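Local coordinates for genome polyprotein (Chicken sicinivirus JSY, PDB 6QWT), which probably copies the viral genome as the 3D RNA-dependent RNA polymerase of a picornavirus, this chain being the C-terminal piece of the polyprotein, at residues A[196-201]-A[206-211]; A[214-219]-A[379-384]; A[27-32]-A[444-449]; A[403-408]-A[437-442]. All coordinates share one frame; numbering follows the deposited sequence.

Contact 1: A[196-201]-A[206-211]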
loop_
_atom_site.group_PDB
_atom_site.type_symbol
_atom_site.label_atom_id
_atom_site.label_comp_id
_atom_site.label_asym_id
_atom_site.label_seq_id
_atom_site.Cartn_x
_atom_site.Cartn_y
_atom_site.Cartn_z
ATOM N N ALA A 196 -14.042 -1.575 -10.286
ATOM C CA ALA A 196 -15.083 -0.876 -9.542
ATOM C C ALA A 196 -14.497 -0.017 -8.428
ATOM O O ALA A 196 -15.004 1.075 -8.147
ATOM C CB ALA A 196 -16.082 -1.884 -8.971
ATOM N N MET A 197 -13.429 -0.487 -7.784
ATOM C CA MET A 197 -12.874 0.210 -6.629
ATOM C C MET A 197 -11.791 1.211 -7.015
ATOM O O MET A 197 -11.820 2.360 -6.563
ATOM C CB MET A 197 -12.319 -0.803 -5.623
ATOM C CG MET A 197 -13.379 -1.718 -5.043
ATOM S SD MET A 197 -12.712 -2.879 -3.847
ATOM C CE MET A 197 -12.138 -1.768 -2.563
ATOM N N HIS A 198 -10.834 0.786 -7.847
ATOM C CA HIS A 198 -9.730 1.659 -8.240
ATOM C C HIS A 198 -10.219 2.902 -8.972
ATOM O O HIS A 198 -9.633 3.979 -8.821
ATOM C CB HIS A 198 -8.739 0.883 -9.114
ATOM C CG HIS A 198 -7.421 1.569 -9.300
ATOM N ND1 HIS A 198 -7.207 2.516 -10.279
ATOM C CD2 HIS A 198 -6.247 1.437 -8.639
ATOM C CE1 HIS A 198 -5.957 2.944 -10.208
ATOM N NE2 HIS A 198 -5.354 2.304 -9.222
ATOM N N SER A 199 -11.284 2.782 -9.762
ATOM C CA SER A 199 -11.816 3.924 -10.497
ATOM C C SER A 199 -12.717 4.814 -9.653
ATOM O O SER A 199 -13.195 5.835 -10.158
ATOM C CB SER A 199 -12.590 3.451 -11.729
ATOM O OG SER A 199 -13.918 3.102 -11.382
ATOM N N GLN A 200 -12.978 4.457 -8.395
ATOM C CA GLN A 200 -13.824 5.262 -7.510
ATOM C C GLN A 200 -13.212 5.325 -6.114
ATOM O O GLN A 200 -13.820 4.891 -5.132
ATOM C CB GLN A 200 -15.243 4.694 -7.460
ATOM C CG GLN A 200 -15.942 4.623 -8.812
ATOM C CD GLN A 200 -17.307 3.967 -8.735
ATOM O OE1 GLN A 200 -18.334 4.625 -8.907
ATOM N NE2 GLN A 200 -17.325 2.662 -8.479
ATOM N N PRO A 201 -12.004 5.882 -5.985
ATOM C CA PRO A 201 -11.388 5.964 -4.656
ATOM C C PRO A 201 -12.190 6.880 -3.743
ATOM O O PRO A 201 -12.683 7.931 -4.160
ATOM C CB PRO A 201 -9.985 6.514 -4.938
ATOM C CG PRO A 201 -10.087 7.177 -6.243
ATOM C CD PRO A 201 -11.160 6.495 -7.026
ATOM N N SER A 206 -12.225 2.557 0.711
ATOM C CA SER A 206 -10.874 2.370 0.204
ATOM C C SER A 206 -10.414 3.601 -0.564
ATOM O O SER A 206 -11.152 4.144 -1.392
ATOM C CB SER A 206 -10.793 1.140 -0.701
ATOM O OG SER A 206 -9.535 1.075 -1.343
ATOM N N ALA A 207 -9.181 4.025 -0.292
ATOM C CA ALA A 207 -8.552 5.129 -0.999
ATOM C C ALA A 207 -7.568 4.656 -2.062
ATOM O O ALA A 207 -6.879 5.485 -2.664
ATOM C CB ALA A 207 -7.842 6.055 -0.009
ATOM N N VAL A 208 -7.490 3.345 -2.305
ATOM C CA VAL A 208 -6.555 2.818 -3.293
ATOM C C VAL A 208 -6.916 3.342 -4.675
ATOM O O VAL A 208 -8.088 3.340 -5.076
ATOM C CB VAL A 208 -6.552 1.283 -3.255
ATOM C CG1 VAL A 208 -5.713 0.719 -4.393
ATOM C CG2 VAL A 208 -6.047 0.793 -1.905
ATOM N N GLY A 209 -5.904 3.794 -5.414
ATOM C CA GLY A 209 -6.104 4.405 -6.709
ATOM C C GLY A 209 -6.327 5.900 -6.672
ATOM O O GLY A 209 -6.600 6.496 -7.721
ATOM N N CYS A 210 -6.220 6.524 -5.505
ATOM C CA CYS A 210 -6.475 7.949 -5.393
ATOM C C CYS A 210 -5.296 8.759 -5.913
ATOM O O CYS A 210 -4.146 8.309 -5.910
ATOM C CB CYS A 210 -6.755 8.338 -3.945
ATOM S SG CYS A 210 -5.273 8.417 -2.925
ATOM N N ASP A 211 -5.605 9.963 -6.378
ATOM C CA ASP A 211 -4.613 10.968 -6.731
ATOM C C ASP A 211 -4.720 12.075 -5.693
ATOM O O ASP A 211 -5.685 12.853 -5.719
ATOM C CB ASP A 211 -4.869 11.512 -8.141
ATOM C CG ASP A 211 -3.810 12.493 -8.591
ATOM O OD1 ASP A 211 -2.641 12.347 -8.173
ATOM O OD2 ASP A 211 -4.148 13.411 -9.369
HETATM O O HOH W 1 -9.607 1.449 -4.053
HETATM O O HOH W 2 -8.319 6.366 -10.221
#
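A water bridges S206 and V208 to the end of helix 191-198: its oxygen lies 2.7 Å from S206 OG and 2.6 Å from V208 O. M197 O, at 3.5 Å from the same water, is a weak, long third partner. A second water donates to H198 O at 3.1 Å and to G209 O at 3.0 Å. The polar links found between the segments run through these two waters, and van der Waals packing makes up the rest. The helix terminus is tied off on its own side by Q200, whose NE2 reaches A196 O at 2.8 Å in a nearly straight bond (173°) that lies in the carbonyl plane on a lone pair.

Residues A207 to C210 form a type II turn, with G209 at its third position, where a positive phi is readily taken by glycine. The bare CA of G209 sits over one face of the H198 imidazole, 3.6 Å from the ring centroid, as a CH-pi contact. H198 CG lies anti to the backbone N (chi1 -166°), which carries the ring to this turn. P201 meets the turn further along, CB against C210 CB at 3.8 Å and CG near G209 O and C210 CA. M197 CE touches S206 CB.

P201 and C210 in turn meet H215 of helix 212-222. On helix 298-316, S305 OG makes a weak hydrogen bond with S206 OG, and V208 packs there and on Y332 of strand 327-332, which leads into the YGDD hairpin of the polymerase palm.

Contact 2: A[214-219]-A[379-384]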
loop_
_atom_site.group_PDB
_atom_site.type_symbol
_atom_site.label_atom_id
_atom_site.label_comp_id
_atom_site.label_asym_id
_atom_site.label_seq_id
_atom_site.Cartn_x
_atom_site.Cartn_y
_atom_site.Cartn_z
ATOM N N TYR A 214 -6.060 15.485 -6.494
ATOM C CA TYR A 214 -7.465 15.581 -6.870
ATOM C C TYR A 214 -8.399 15.133 -5.750
ATOM O O TYR A 214 -9.385 15.814 -5.451
ATOM C CB TYR A 214 -7.733 14.751 -8.133
ATOM C CG TYR A 214 -9.189 14.746 -8.550
ATOM C CD1 TYR A 214 -10.046 13.730 -8.143
ATOM C CD2 TYR A 214 -9.707 15.762 -9.343
ATOM C CE1 TYR A 214 -11.376 13.725 -8.514
ATOM C CE2 TYR A 214 -11.040 15.764 -9.721
ATOM C CZ TYR A 214 -11.869 14.743 -9.302
ATOM O OH TYR A 214 -13.196 14.732 -9.671
ATOM N N HIS A 215 -8.105 13.995 -5.124
ATOM C CA HIS A 215 -9.077 13.358 -4.247
ATOM C C HIS A 215 -9.075 13.910 -2.830
ATOM O O HIS A 215 -10.002 13.609 -2.071
ATOM C CB HIS A 215 -8.840 11.846 -4.223
ATOM C CG HIS A 215 -9.307 11.157 -5.465
ATOM N ND1 HIS A 215 -8.441 10.702 -6.436
ATOM C CD2 HIS A 215 -10.554 10.875 -5.911
ATOM C CE1 HIS A 215 -9.133 10.157 -7.420
ATOM N NE2 HIS A 215 -10.418 10.250 -7.127
ATOM N N TRP A 216 -8.084 14.719 -2.458
ATOM C CA TRP A 216 -8.102 15.306 -1.124
ATOM C C TRP A 216 -9.320 16.196 -0.905
ATOM O O TRP A 216 -9.747 16.363 0.241
ATOM C CB TRP A 216 -6.809 16.087 -0.877
ATOM C CG TRP A 216 -5.979 15.525 0.243
ATOM C CD1 TRP A 216 -5.518 16.198 1.333
ATOM C CD2 TRP A 216 -5.518 14.170 0.384
ATOM N NE1 TRP A 216 -4.799 15.354 2.144
ATOM C CE2 TRP A 216 -4.785 14.103 1.584
ATOM C CE3 TRP A 216 -5.655 13.010 -0.388
ATOM C CZ2 TRP A 216 -4.190 12.923 2.034
ATOM C CZ3 TRP A 216 -5.064 11.839 0.058
ATOM C CH2 TRP A 216 -4.341 11.806 1.259
ATOM N N THR A 217 -9.908 16.749 -1.981
ATOM C CA THR A 217 -11.113 17.563 -1.812
ATOM C C THR A 217 -12.332 16.705 -1.486
ATOM O O THR A 217 -12.986 16.956 -0.458
ATOM C CB THR A 217 -11.324 18.452 -3.043
ATOM O OG1 THR A 217 -10.283 19.436 -3.119
ATOM C CG2 THR A 217 -12.679 19.158 -2.978
ATOM N N PRO A 218 -12.701 15.692 -2.286
ATOM C CA PRO A 218 -13.849 14.861 -1.883
ATOM C C PRO A 218 -13.587 14.034 -0.631
ATOM O O PRO A 218 -14.533 13.773 0.123
ATOM C CB PRO A 218 -14.098 13.975 -3.115
ATOM C CG PRO A 218 -12.796 13.931 -3.815
ATOM C CD PRO A 218 -12.187 15.286 -3.610
ATOM N N PHE A 219 -12.342 13.609 -0.386
ATOM C CA PHE A 219 -12.019 12.950 0.880
ATOM C C PHE A 219 -12.352 13.858 2.060
ATOM O O PHE A 219 -12.981 13.430 3.035
ATOM C CB PHE A 219 -10.534 12.566 0.921
ATOM C CG PHE A 219 -10.166 11.400 0.040
ATOM C CD1 PHE A 219 -8.850 10.964 -0.031
ATOM C CD2 PHE A 219 -11.125 10.742 -0.717
ATOM C CE1 PHE A 219 -8.497 9.891 -0.836
ATOM C CE2 PHE A 219 -10.776 9.670 -1.527
ATOM C CZ PHE A 219 -9.461 9.244 -1.587
ATOM N N VAL A 379 -5.796 15.745 11.390
ATOM C CA VAL A 379 -5.563 14.380 10.943
ATOM C C VAL A 379 -4.562 14.363 9.794
ATOM O O VAL A 379 -4.504 15.286 8.972
ATOM C CB VAL A 379 -6.917 13.751 10.548
ATOM C CG1 VAL A 379 -6.978 13.442 9.061
ATOM C CG2 VAL A 379 -7.220 12.531 11.400
ATOM N N THR A 380 -3.746 13.311 9.746
ATOM C CA THR A 380 -2.855 13.046 8.623
ATOM C C THR A 380 -3.236 11.719 7.981
ATOM O O THR A 380 -3.568 10.754 8.676
ATOM C CB THR A 380 -1.379 13.004 9.047
ATOM O OG1 THR A 380 -1.143 11.849 9.864
ATOM C CG2 THR A 380 -1.003 14.260 9.820
ATOM N N PHE A 381 -3.190 11.684 6.651
ATOM C CA PHE A 381 -3.520 10.493 5.875
ATOM C C PHE A 381 -2.500 10.383 4.756
ATOM O O PHE A 381 -2.367 11.310 3.952
ATOM C CB PHE A 381 -4.945 10.575 5.312
ATOM C CG PHE A 381 -5.414 9.307 4.653
ATOM C CD1 PHE A 381 -5.318 8.091 5.312
ATOM C CD2 PHE A 381 -5.957 9.333 3.377
ATOM C CE1 PHE A 381 -5.752 6.921 4.709
ATOM C CE2 PHE A 381 -6.393 8.169 2.770
ATOM C CZ PHE A 381 -6.290 6.961 3.437
ATOM N N LEU A 382 -1.782 9.260 4.709
ATOM C CA LEU A 382 -0.661 9.085 3.786
ATOM C C LEU A 382 0.352 10.218 3.954
ATOM O O LEU A 382 0.816 10.827 2.986
ATOM C CB LEU A 382 -1.146 8.987 2.338
ATOM C CG LEU A 382 -2.164 7.886 2.026
ATOM C CD1 LEU A 382 -2.737 8.062 0.624
ATOM C CD2 LEU A 382 -1.533 6.509 2.186
ATOM N N LYS A 383 0.672 10.511 5.216
ATOM C CA LYS A 383 1.643 11.534 5.606
ATOM C C LYS A 383 1.220 12.947 5.203
ATOM O O LYS A 383 2.058 13.854 5.160
ATOM C CB LYS A 383 3.034 11.223 5.039
ATOM C CG LYS A 383 3.665 9.941 5.582
ATOM C CD LYS A 383 5.070 9.738 5.021
ATOM C CE LYS A 383 6.095 9.532 6.132
ATOM N NZ LYS A 383 7.461 9.999 5.736
ATOM N N ARG A 384 -0.065 13.176 4.927
ATOM C CA ARG A 384 -0.527 14.467 4.432
ATOM C C ARG A 384 -1.649 15.020 5.301
ATOM O O ARG A 384 -2.569 14.290 5.683
ATOM C CB ARG A 384 -1.026 14.365 2.984
ATOM C CG ARG A 384 0.024 13.912 1.978
ATOM C CD ARG A 384 -0.643 13.208 0.803
ATOM N NE ARG A 384 0.198 13.167 -0.390
ATOM C CZ ARG A 384 1.004 12.155 -0.702
ATOM N NH1 ARG A 384 1.089 11.101 0.099
ATOM N NH2 ARG A 384 1.726 12.197 -1.814
#
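The W216 indole comes edge-on to the turn at F381: its CZ2 is 3.1 Å from F381 O, which lies in the ring plane, a close C-H...O approach of the indole edge to the carbonyl. L382 CD1 also approaches this edge. F386 stacks on the indole, whereas the F381 ring is slid so far aside that the two scarcely overlap, their centroids being 5.9 Å apart and their planes only 23° off parallel. Contact is made instead through W216 CH2 and F381 CD2, at 3.6 Å; F381 CG, anti to the backbone N (chi1 -172°), directs its ring toward the indole. One face of the F381 ring is covered by L382 CG of its own turn.

R384 lays its aliphatic part against the indole, with CB 3.6 Å from W216 CZ2. Its extended chain carries the guanidinium past the indole, where NH1 donates to L382 O at 2.9 Å in a bent bond (139°). F381 and R384 exchange backbone bonds in both directions and enclose a type I' turn. This FLKR sequence is the signature of motif E in picornaviral polymerases.

W216 NE1 is engaged by H385 O, so helix 212-222 is pinned to strand 384-388. W216 and R384 both meet P398 of strand 396-400, while F381 and L382 touch D335 at the start of strand 335-340.

Contact 3: A[27-32]-A[444-449]; sequences YGAFPV and QAQCLK
Q446 makes this small surface contact, by van der Waals packing of its side chain on A29 and on the G28-A29 backbone. Between side chains, the A29 methyl, CB, lies 3.9 Å from Q446 CB. With CG anti to the backbone N (chi1 -170°) and the chain bent at chi2 (65°), the Q446 side chain leaves helix 433-449 and curls against the loop.

Side chain against main chain is the second kind of packing, and it follows the loop from A29 back to G28. Q446 CG sits 3.5 Å from A29 N and equally close to G28 N, so this one methylene spans both residues. The amide carbon beyond it, CD, rests 3.5 Å from G28 CA; the absence of a side chain on the glycine permits this close approach.

Around this patch, C447 touches A26 and F30 packs on T442 and V443 of the same helix, extending the seam to both sides of Q446 along the helix.

An N-terminal loop docked on a thumb helix is consistent with the closed right hand of picornaviral polymerases, in which the N-terminal part of the fingers reaches across to the thumb and encircles the active site.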
loop_
_atom_site.group_PDB
_atom_site.type_symbol
_atom_site.label_atom_id
_atom_site.label_comp_id
_atom_site.label_asym_id
_atom_site.label_seq_id
_atom_site.Cartn_x
_atom_site.Cartn_y
_atom_site.Cartn_z
ATOM N N TYR A 27 23.010 16.799 -0.236
ATOM C CA TYR A 27 23.023 16.012 0.996
ATOM C C TYR A 27 23.193 16.864 2.256
ATOM O O TYR A 27 22.695 16.491 3.321
ATOM C CB TYR A 27 24.127 14.953 0.939
ATOM C CG TYR A 27 24.347 14.277 2.272
ATOM C CD1 TYR A 27 25.390 14.660 3.105
ATOM C CD2 TYR A 27 23.494 13.272 2.708
ATOM C CE1 TYR A 27 25.585 14.054 4.331
ATOM C CE2 TYR A 27 23.683 12.657 3.931
ATOM C CZ TYR A 27 24.730 13.053 4.739
ATOM O OH TYR A 27 24.922 12.442 5.958
ATOM N N GLY A 28 23.903 17.978 2.184
ATOM C CA GLY A 28 24.023 18.717 3.425
ATOM C C GLY A 28 22.916 19.705 3.743
ATOM O O GLY A 28 23.013 20.406 4.757
ATOM N N ALA A 29 21.854 19.765 2.929
ATOM C CA ALA A 29 20.914 20.886 2.985
ATOM C C ALA A 29 20.175 20.963 4.317
ATOM O O ALA A 29 20.002 22.056 4.871
ATOM C CB ALA A 29 19.917 20.784 1.830
ATOM N N PHE A 30 19.719 19.833 4.840
ATOM C CA PHE A 30 18.942 19.777 6.067
ATOM C C PHE A 30 19.599 18.824 7.052
ATOM O O PHE A 30 20.386 17.955 6.657
ATOM C CB PHE A 30 17.501 19.321 5.787
ATOM C CG PHE A 30 16.784 20.174 4.783
ATOM C CD1 PHE A 30 16.093 21.307 5.183
ATOM C CD2 PHE A 30 16.806 19.848 3.436
ATOM C CE1 PHE A 30 15.436 22.097 4.259
ATOM C CE2 PHE A 30 16.149 20.635 2.507
ATOM C CZ PHE A 30 15.464 21.761 2.920
ATOM N N PRO A 31 19.316 18.972 8.346
ATOM C CA PRO A 31 19.793 17.982 9.322
ATOM C C PRO A 31 19.310 16.584 8.958
ATOM O O PRO A 31 18.121 16.362 8.716
ATOM C CB PRO A 31 19.190 18.469 10.644
ATOM C CG PRO A 31 19.011 19.943 10.450
ATOM C CD PRO A 31 18.663 20.124 8.996
ATOM N N VAL A 32 20.247 15.641 8.913
ATOM C CA VAL A 32 19.953 14.286 8.460
ATOM C C VAL A 32 19.228 13.542 9.577
ATOM O O VAL A 32 19.830 13.187 10.593
ATOM C CB VAL A 32 21.230 13.550 8.036
ATOM C CG1 VAL A 32 20.923 12.098 7.688
ATOM C CG2 VAL A 32 21.875 14.259 6.854
ATOM N N GLN A 444 19.037 24.649 -3.298
ATOM C CA GLN A 444 19.886 25.224 -4.336
ATOM C C GLN A 444 21.252 25.621 -3.787
ATOM O O GLN A 444 22.275 25.435 -4.457
ATOM C CB GLN A 444 19.196 26.430 -4.970
ATOM C CG GLN A 444 20.082 27.221 -5.915
ATOM C CD GLN A 444 19.326 27.724 -7.122
ATOM O OE1 GLN A 444 18.355 28.468 -6.991
ATOM N NE2 GLN A 444 19.764 27.318 -8.308
ATOM N N ALA A 445 21.292 26.169 -2.572
ATOM C CA ALA A 445 22.568 26.590 -2.003
ATOM C C ALA A 445 23.482 25.396 -1.762
ATOM O O ALA A 445 24.688 25.465 -2.023
ATOM C CB ALA A 445 22.337 27.367 -0.707
ATOM N N GLN A 446 22.923 24.284 -1.278
ATOM C CA GLN A 446 23.731 23.089 -1.063
ATOM C C GLN A 446 24.187 22.487 -2.387
ATOM O O GLN A 446 25.344 22.072 -2.518
ATOM C CB GLN A 446 22.946 22.062 -0.248
ATOM C CG GLN A 446 23.783 20.892 0.235
ATOM C CD GLN A 446 24.854 21.314 1.221
ATOM O OE1 GLN A 446 24.561 21.910 2.258
ATOM N NE2 GLN A 446 26.108 21.007 0.901
ATOM N N CYS A 447 23.291 22.437 -3.379
ATOM C CA CYS A 447 23.650 21.883 -4.682
ATOM C C CYS A 447 24.766 22.684 -5.338
ATOM O O CYS A 447 25.618 22.121 -6.039
ATOM C CB CYS A 447 22.425 21.846 -5.593
ATOM S SG CYS A 447 21.199 20.602 -5.160
ATOM N N LEU A 448 24.768 24.005 -5.134
ATOM C CA LEU A 448 25.805 24.849 -5.718
ATOM C C LEU A 448 27.189 24.426 -5.246
ATOM O O LEU A 448 28.149 24.422 -6.027
ATOM C CB LEU A 448 25.533 26.316 -5.369
ATOM C CG LEU A 448 26.413 27.414 -5.973
ATOM C CD1 LEU A 448 25.592 28.676 -6.209
ATOM C CD2 LEU A 448 27.620 27.722 -5.089
ATOM N N LYS A 449 27.313 24.057 -3.968
ATOM C CA LYS A 449 28.599 23.617 -3.442
ATOM C C LYS A 449 29.037 22.283 -4.030
ATOM O O LYS A 449 30.232 21.967 -3.994
ATOM C CB LYS A 449 28.539 23.518 -1.917
ATOM C CG LYS A 449 28.179 24.821 -1.222
ATOM C CD LYS A 449 27.933 24.593 0.261
ATOM C CE LYS A 449 27.786 25.911 1.001
ATOM N NZ LYS A 449 26.862 26.836 0.288
#

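Contact 4: A[403-408]-A[437-442]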
loop_
_atom_site.group_PDB
_atom_site.type_symbol
_atom_site.label_atom_id
_atom_site.label_comp_id
_atom_site.label_asym_id
_atom_site.label_seq_id
_atom_site.Cartn_x
_atom_site.Cartn_y
_atom_site.Cartn_z
ATOM N N GLU A 403 9.367 16.745 6.310
ATOM C CA GLU A 403 10.452 15.778 6.428
ATOM C C GLU A 403 10.521 14.868 5.209
ATOM O O GLU A 403 11.600 14.380 4.863
ATOM C CB GLU A 403 10.285 14.951 7.705
ATOM C CG GLU A 403 11.513 14.131 8.068
ATOM C CD GLU A 403 11.290 13.236 9.276
ATOM O OE1 GLU A 403 12.145 13.245 10.191
ATOM O OE2 GLU A 403 10.260 12.527 9.314
ATOM N N THR A 404 9.384 14.629 4.552
ATOM C CA THR A 404 9.367 13.779 3.365
ATOM C C THR A 404 10.311 14.314 2.292
ATOM O O THR A 404 11.256 13.630 1.884
ATOM C CB THR A 404 7.939 13.663 2.824
ATOM O OG1 THR A 404 7.113 12.989 3.783
ATOM C CG2 THR A 404 7.929 12.887 1.519
ATOM N N TYR A 405 10.075 15.539 1.820
ATOM C CA TYR A 405 10.877 16.070 0.723
ATOM C C TYR A 405 12.169 16.737 1.180
ATOM O O TYR A 405 13.076 16.917 0.360
ATOM C CB TYR A 405 10.059 17.059 -0.123
ATOM C CG TYR A 405 9.307 18.123 0.644
ATOM C CD1 TYR A 405 7.980 17.934 1.010
ATOM C CD2 TYR A 405 9.912 19.330 0.976
ATOM C CE1 TYR A 405 7.277 18.911 1.702
ATOM C CE2 TYR A 405 9.217 20.315 1.669
ATOM C CZ TYR A 405 7.901 20.098 2.029
ATOM O OH TYR A 405 7.205 21.067 2.717
ATOM N N GLN A 406 12.281 17.105 2.460
ATOM C CA GLN A 406 13.556 17.609 2.963
ATOM C C GLN A 406 14.593 16.495 3.050
ATOM O O GLN A 406 15.772 16.709 2.747
ATOM C CB GLN A 406 13.363 18.271 4.327
ATOM C CG GLN A 406 12.695 19.639 4.255
ATOM C CD GLN A 406 12.297 20.169 5.620
ATOM O OE1 GLN A 406 12.283 19.431 6.606
ATOM N NE2 GLN A 406 11.969 21.454 5.685
ATOM N N GLN A 407 14.172 15.295 3.455
ATOM C CA GLN A 407 15.113 14.188 3.585
ATOM C C GLN A 407 15.347 13.484 2.252
ATOM O O GLN A 407 16.485 13.118 1.938
ATOM C CB GLN A 407 14.610 13.190 4.630
ATOM C CG GLN A 407 14.509 13.750 6.039
ATOM C CD GLN A 407 15.843 14.227 6.586
ATOM O OE1 GLN A 407 16.823 13.480 6.611
ATOM N NE2 GLN A 407 15.885 15.477 7.031
ATOM N N SER A 408 14.290 13.284 1.460
ATOM C CA SER A 408 14.430 12.522 0.220
ATOM C C SER A 408 15.355 13.217 -0.768
ATOM O O SER A 408 16.058 12.546 -1.533
ATOM C CB SER A 408 13.065 12.291 -0.427
ATOM O OG SER A 408 12.267 11.417 0.352
ATOM N N GLN A 437 9.393 28.137 -1.476
ATOM C CA GLN A 437 10.600 28.864 -1.849
ATOM C C GLN A 437 11.738 28.588 -0.876
ATOM O O GLN A 437 12.897 28.470 -1.285
ATOM C CB GLN A 437 10.308 30.362 -1.921
ATOM C CG GLN A 437 11.396 31.162 -2.611
ATOM C CD GLN A 437 11.672 30.662 -4.015
ATOM O OE1 GLN A 437 10.749 30.434 -4.798
ATOM N NE2 GLN A 437 12.948 30.477 -4.336
ATOM N N LYS A 438 11.423 28.479 0.420
ATOM C CA LYS A 438 12.463 28.216 1.413
ATOM C C LYS A 438 13.127 26.867 1.167
ATOM O O LYS A 438 14.352 26.738 1.277
ATOM C CB LYS A 438 11.874 28.278 2.823
ATOM C CG LYS A 438 11.604 29.689 3.326
ATOM C CD LYS A 438 10.828 29.667 4.639
ATOM C CE LYS A 438 10.564 31.075 5.165
ATOM N NZ LYS A 438 9.638 31.844 4.288
ATOM N N TRP A 439 12.332 25.849 0.833
ATOM C CA TRP A 439 12.894 24.551 0.484
ATOM C C TRP A 439 13.754 24.651 -0.771
ATOM O O TRP A 439 14.875 24.133 -0.811
ATOM C CB TRP A 439 11.772 23.530 0.299
ATOM C CG TRP A 439 12.248 22.198 -0.191
ATOM C CD1 TRP A 439 12.918 21.250 0.528
ATOM C CD2 TRP A 439 12.094 21.665 -1.512
ATOM N NE1 TRP A 439 13.192 20.160 -0.263
ATOM C CE2 TRP A 439 12.695 20.389 -1.521
ATOM C CE3 TRP A 439 11.507 22.143 -2.689
ATOM C CZ2 TRP A 439 12.726 19.586 -2.659
ATOM C CZ3 TRP A 439 11.540 21.345 -3.819
ATOM C CH2 TRP A 439 12.144 20.080 -3.796
ATOM N N CYS A 440 13.246 25.326 -1.807
ATOM C CA CYS A 440 14.008 25.466 -3.047
ATOM C C CYS A 440 15.323 26.199 -2.813
ATOM O O CYS A 440 16.371 25.791 -3.327
ATOM C CB CYS A 440 13.180 26.201 -4.103
ATOM S SG CYS A 440 11.673 25.355 -4.641
ATOM N N ASP A 441 15.289 27.288 -2.040
ATOM C CA ASP A 441 16.498 28.074 -1.816
ATOM C C ASP A 441 17.533 27.293 -1.016
ATOM O O ASP A 441 18.732 27.356 -1.314
ATOM C CB ASP A 441 16.146 29.386 -1.110
ATOM C CG ASP A 441 15.421 30.363 -2.017
ATOM O OD1 ASP A 441 15.427 30.154 -3.251
ATOM O OD2 ASP A 441 14.838 31.342 -1.500
ATOM N N THR A 442 17.093 26.547 -0.000
ATOM C CA THR A 442 18.032 25.762 0.797
ATOM C C THR A 442 18.656 24.644 -0.029
ATOM O O THR A 442 19.860 24.381 0.078
ATOM C CB THR A 442 17.327 25.193 2.027
ATOM O OG1 THR A 442 16.737 26.259 2.776
ATOM C CG2 THR A 442 18.314 24.445 2.916
#
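Y405 and W439 meet as a T-shaped aromatic pair that joins two helices, 402-408 and 433-449, in what the family topology identifies as the C-terminal thumb of the polymerase. The tyrosine supplies the edge and the indole the face: Y405 CD2 stands 3.6 Å from W439 CD1, offset toward the rim of the indole. The planes are close to perpendicular, at 82°, and the centroids of the tyrosine ring and the five-membered ring are 4.9 Å apart. Y405 places its CG between the backbone N and the carbonyl carbon (chi1 49°), a less common choice in a helix, and this brings the ring edge onto the indole.

The same tyrosine also gives the contact its polar link. W439 NE1 donates to Y405 O at 3.3 Å, a weak and bent bond (136°), so the indole is met by one residue through both ring edge and main-chain carbonyl.

Each helix also has a carbonyl that accepts twice, T404 O from S408 N and S408 OG, and K438 O from T442 N and T442 OG1.

Apolar packing completes the meeting. From helix 417-428, A428 touches both aromatic residues, and L424 and C425 also reach W439. The side chain of Q406, extended beyond CG, and that of W439 slide past each other in opposite directions, and the aliphatic CG of Q406 comes to lie 4.1 Å from W439 CD1.

The four contacts fall into two groups. Contacts 1 and 2, with centres 13 Å apart, are joined by helix 212-222, whose H215 and F219 pack on P201 and C210; they lie around the palm. Contacts 3 and 4, with centres 9 Å apart, share helix 433-449, and F30 reaches both Q406 and W439 while P31 O probably accepts a hydrogen bond from Q407 NE2. Contacts 1, 2 and 4 come in series along the chain, and contact 3, from 27-32 to 444-449, encloses all three in sequence. K383 touches T404 between contacts 2 and 4, whose centres are 21 Å apart, consistent with motif E lying between palm and thumb.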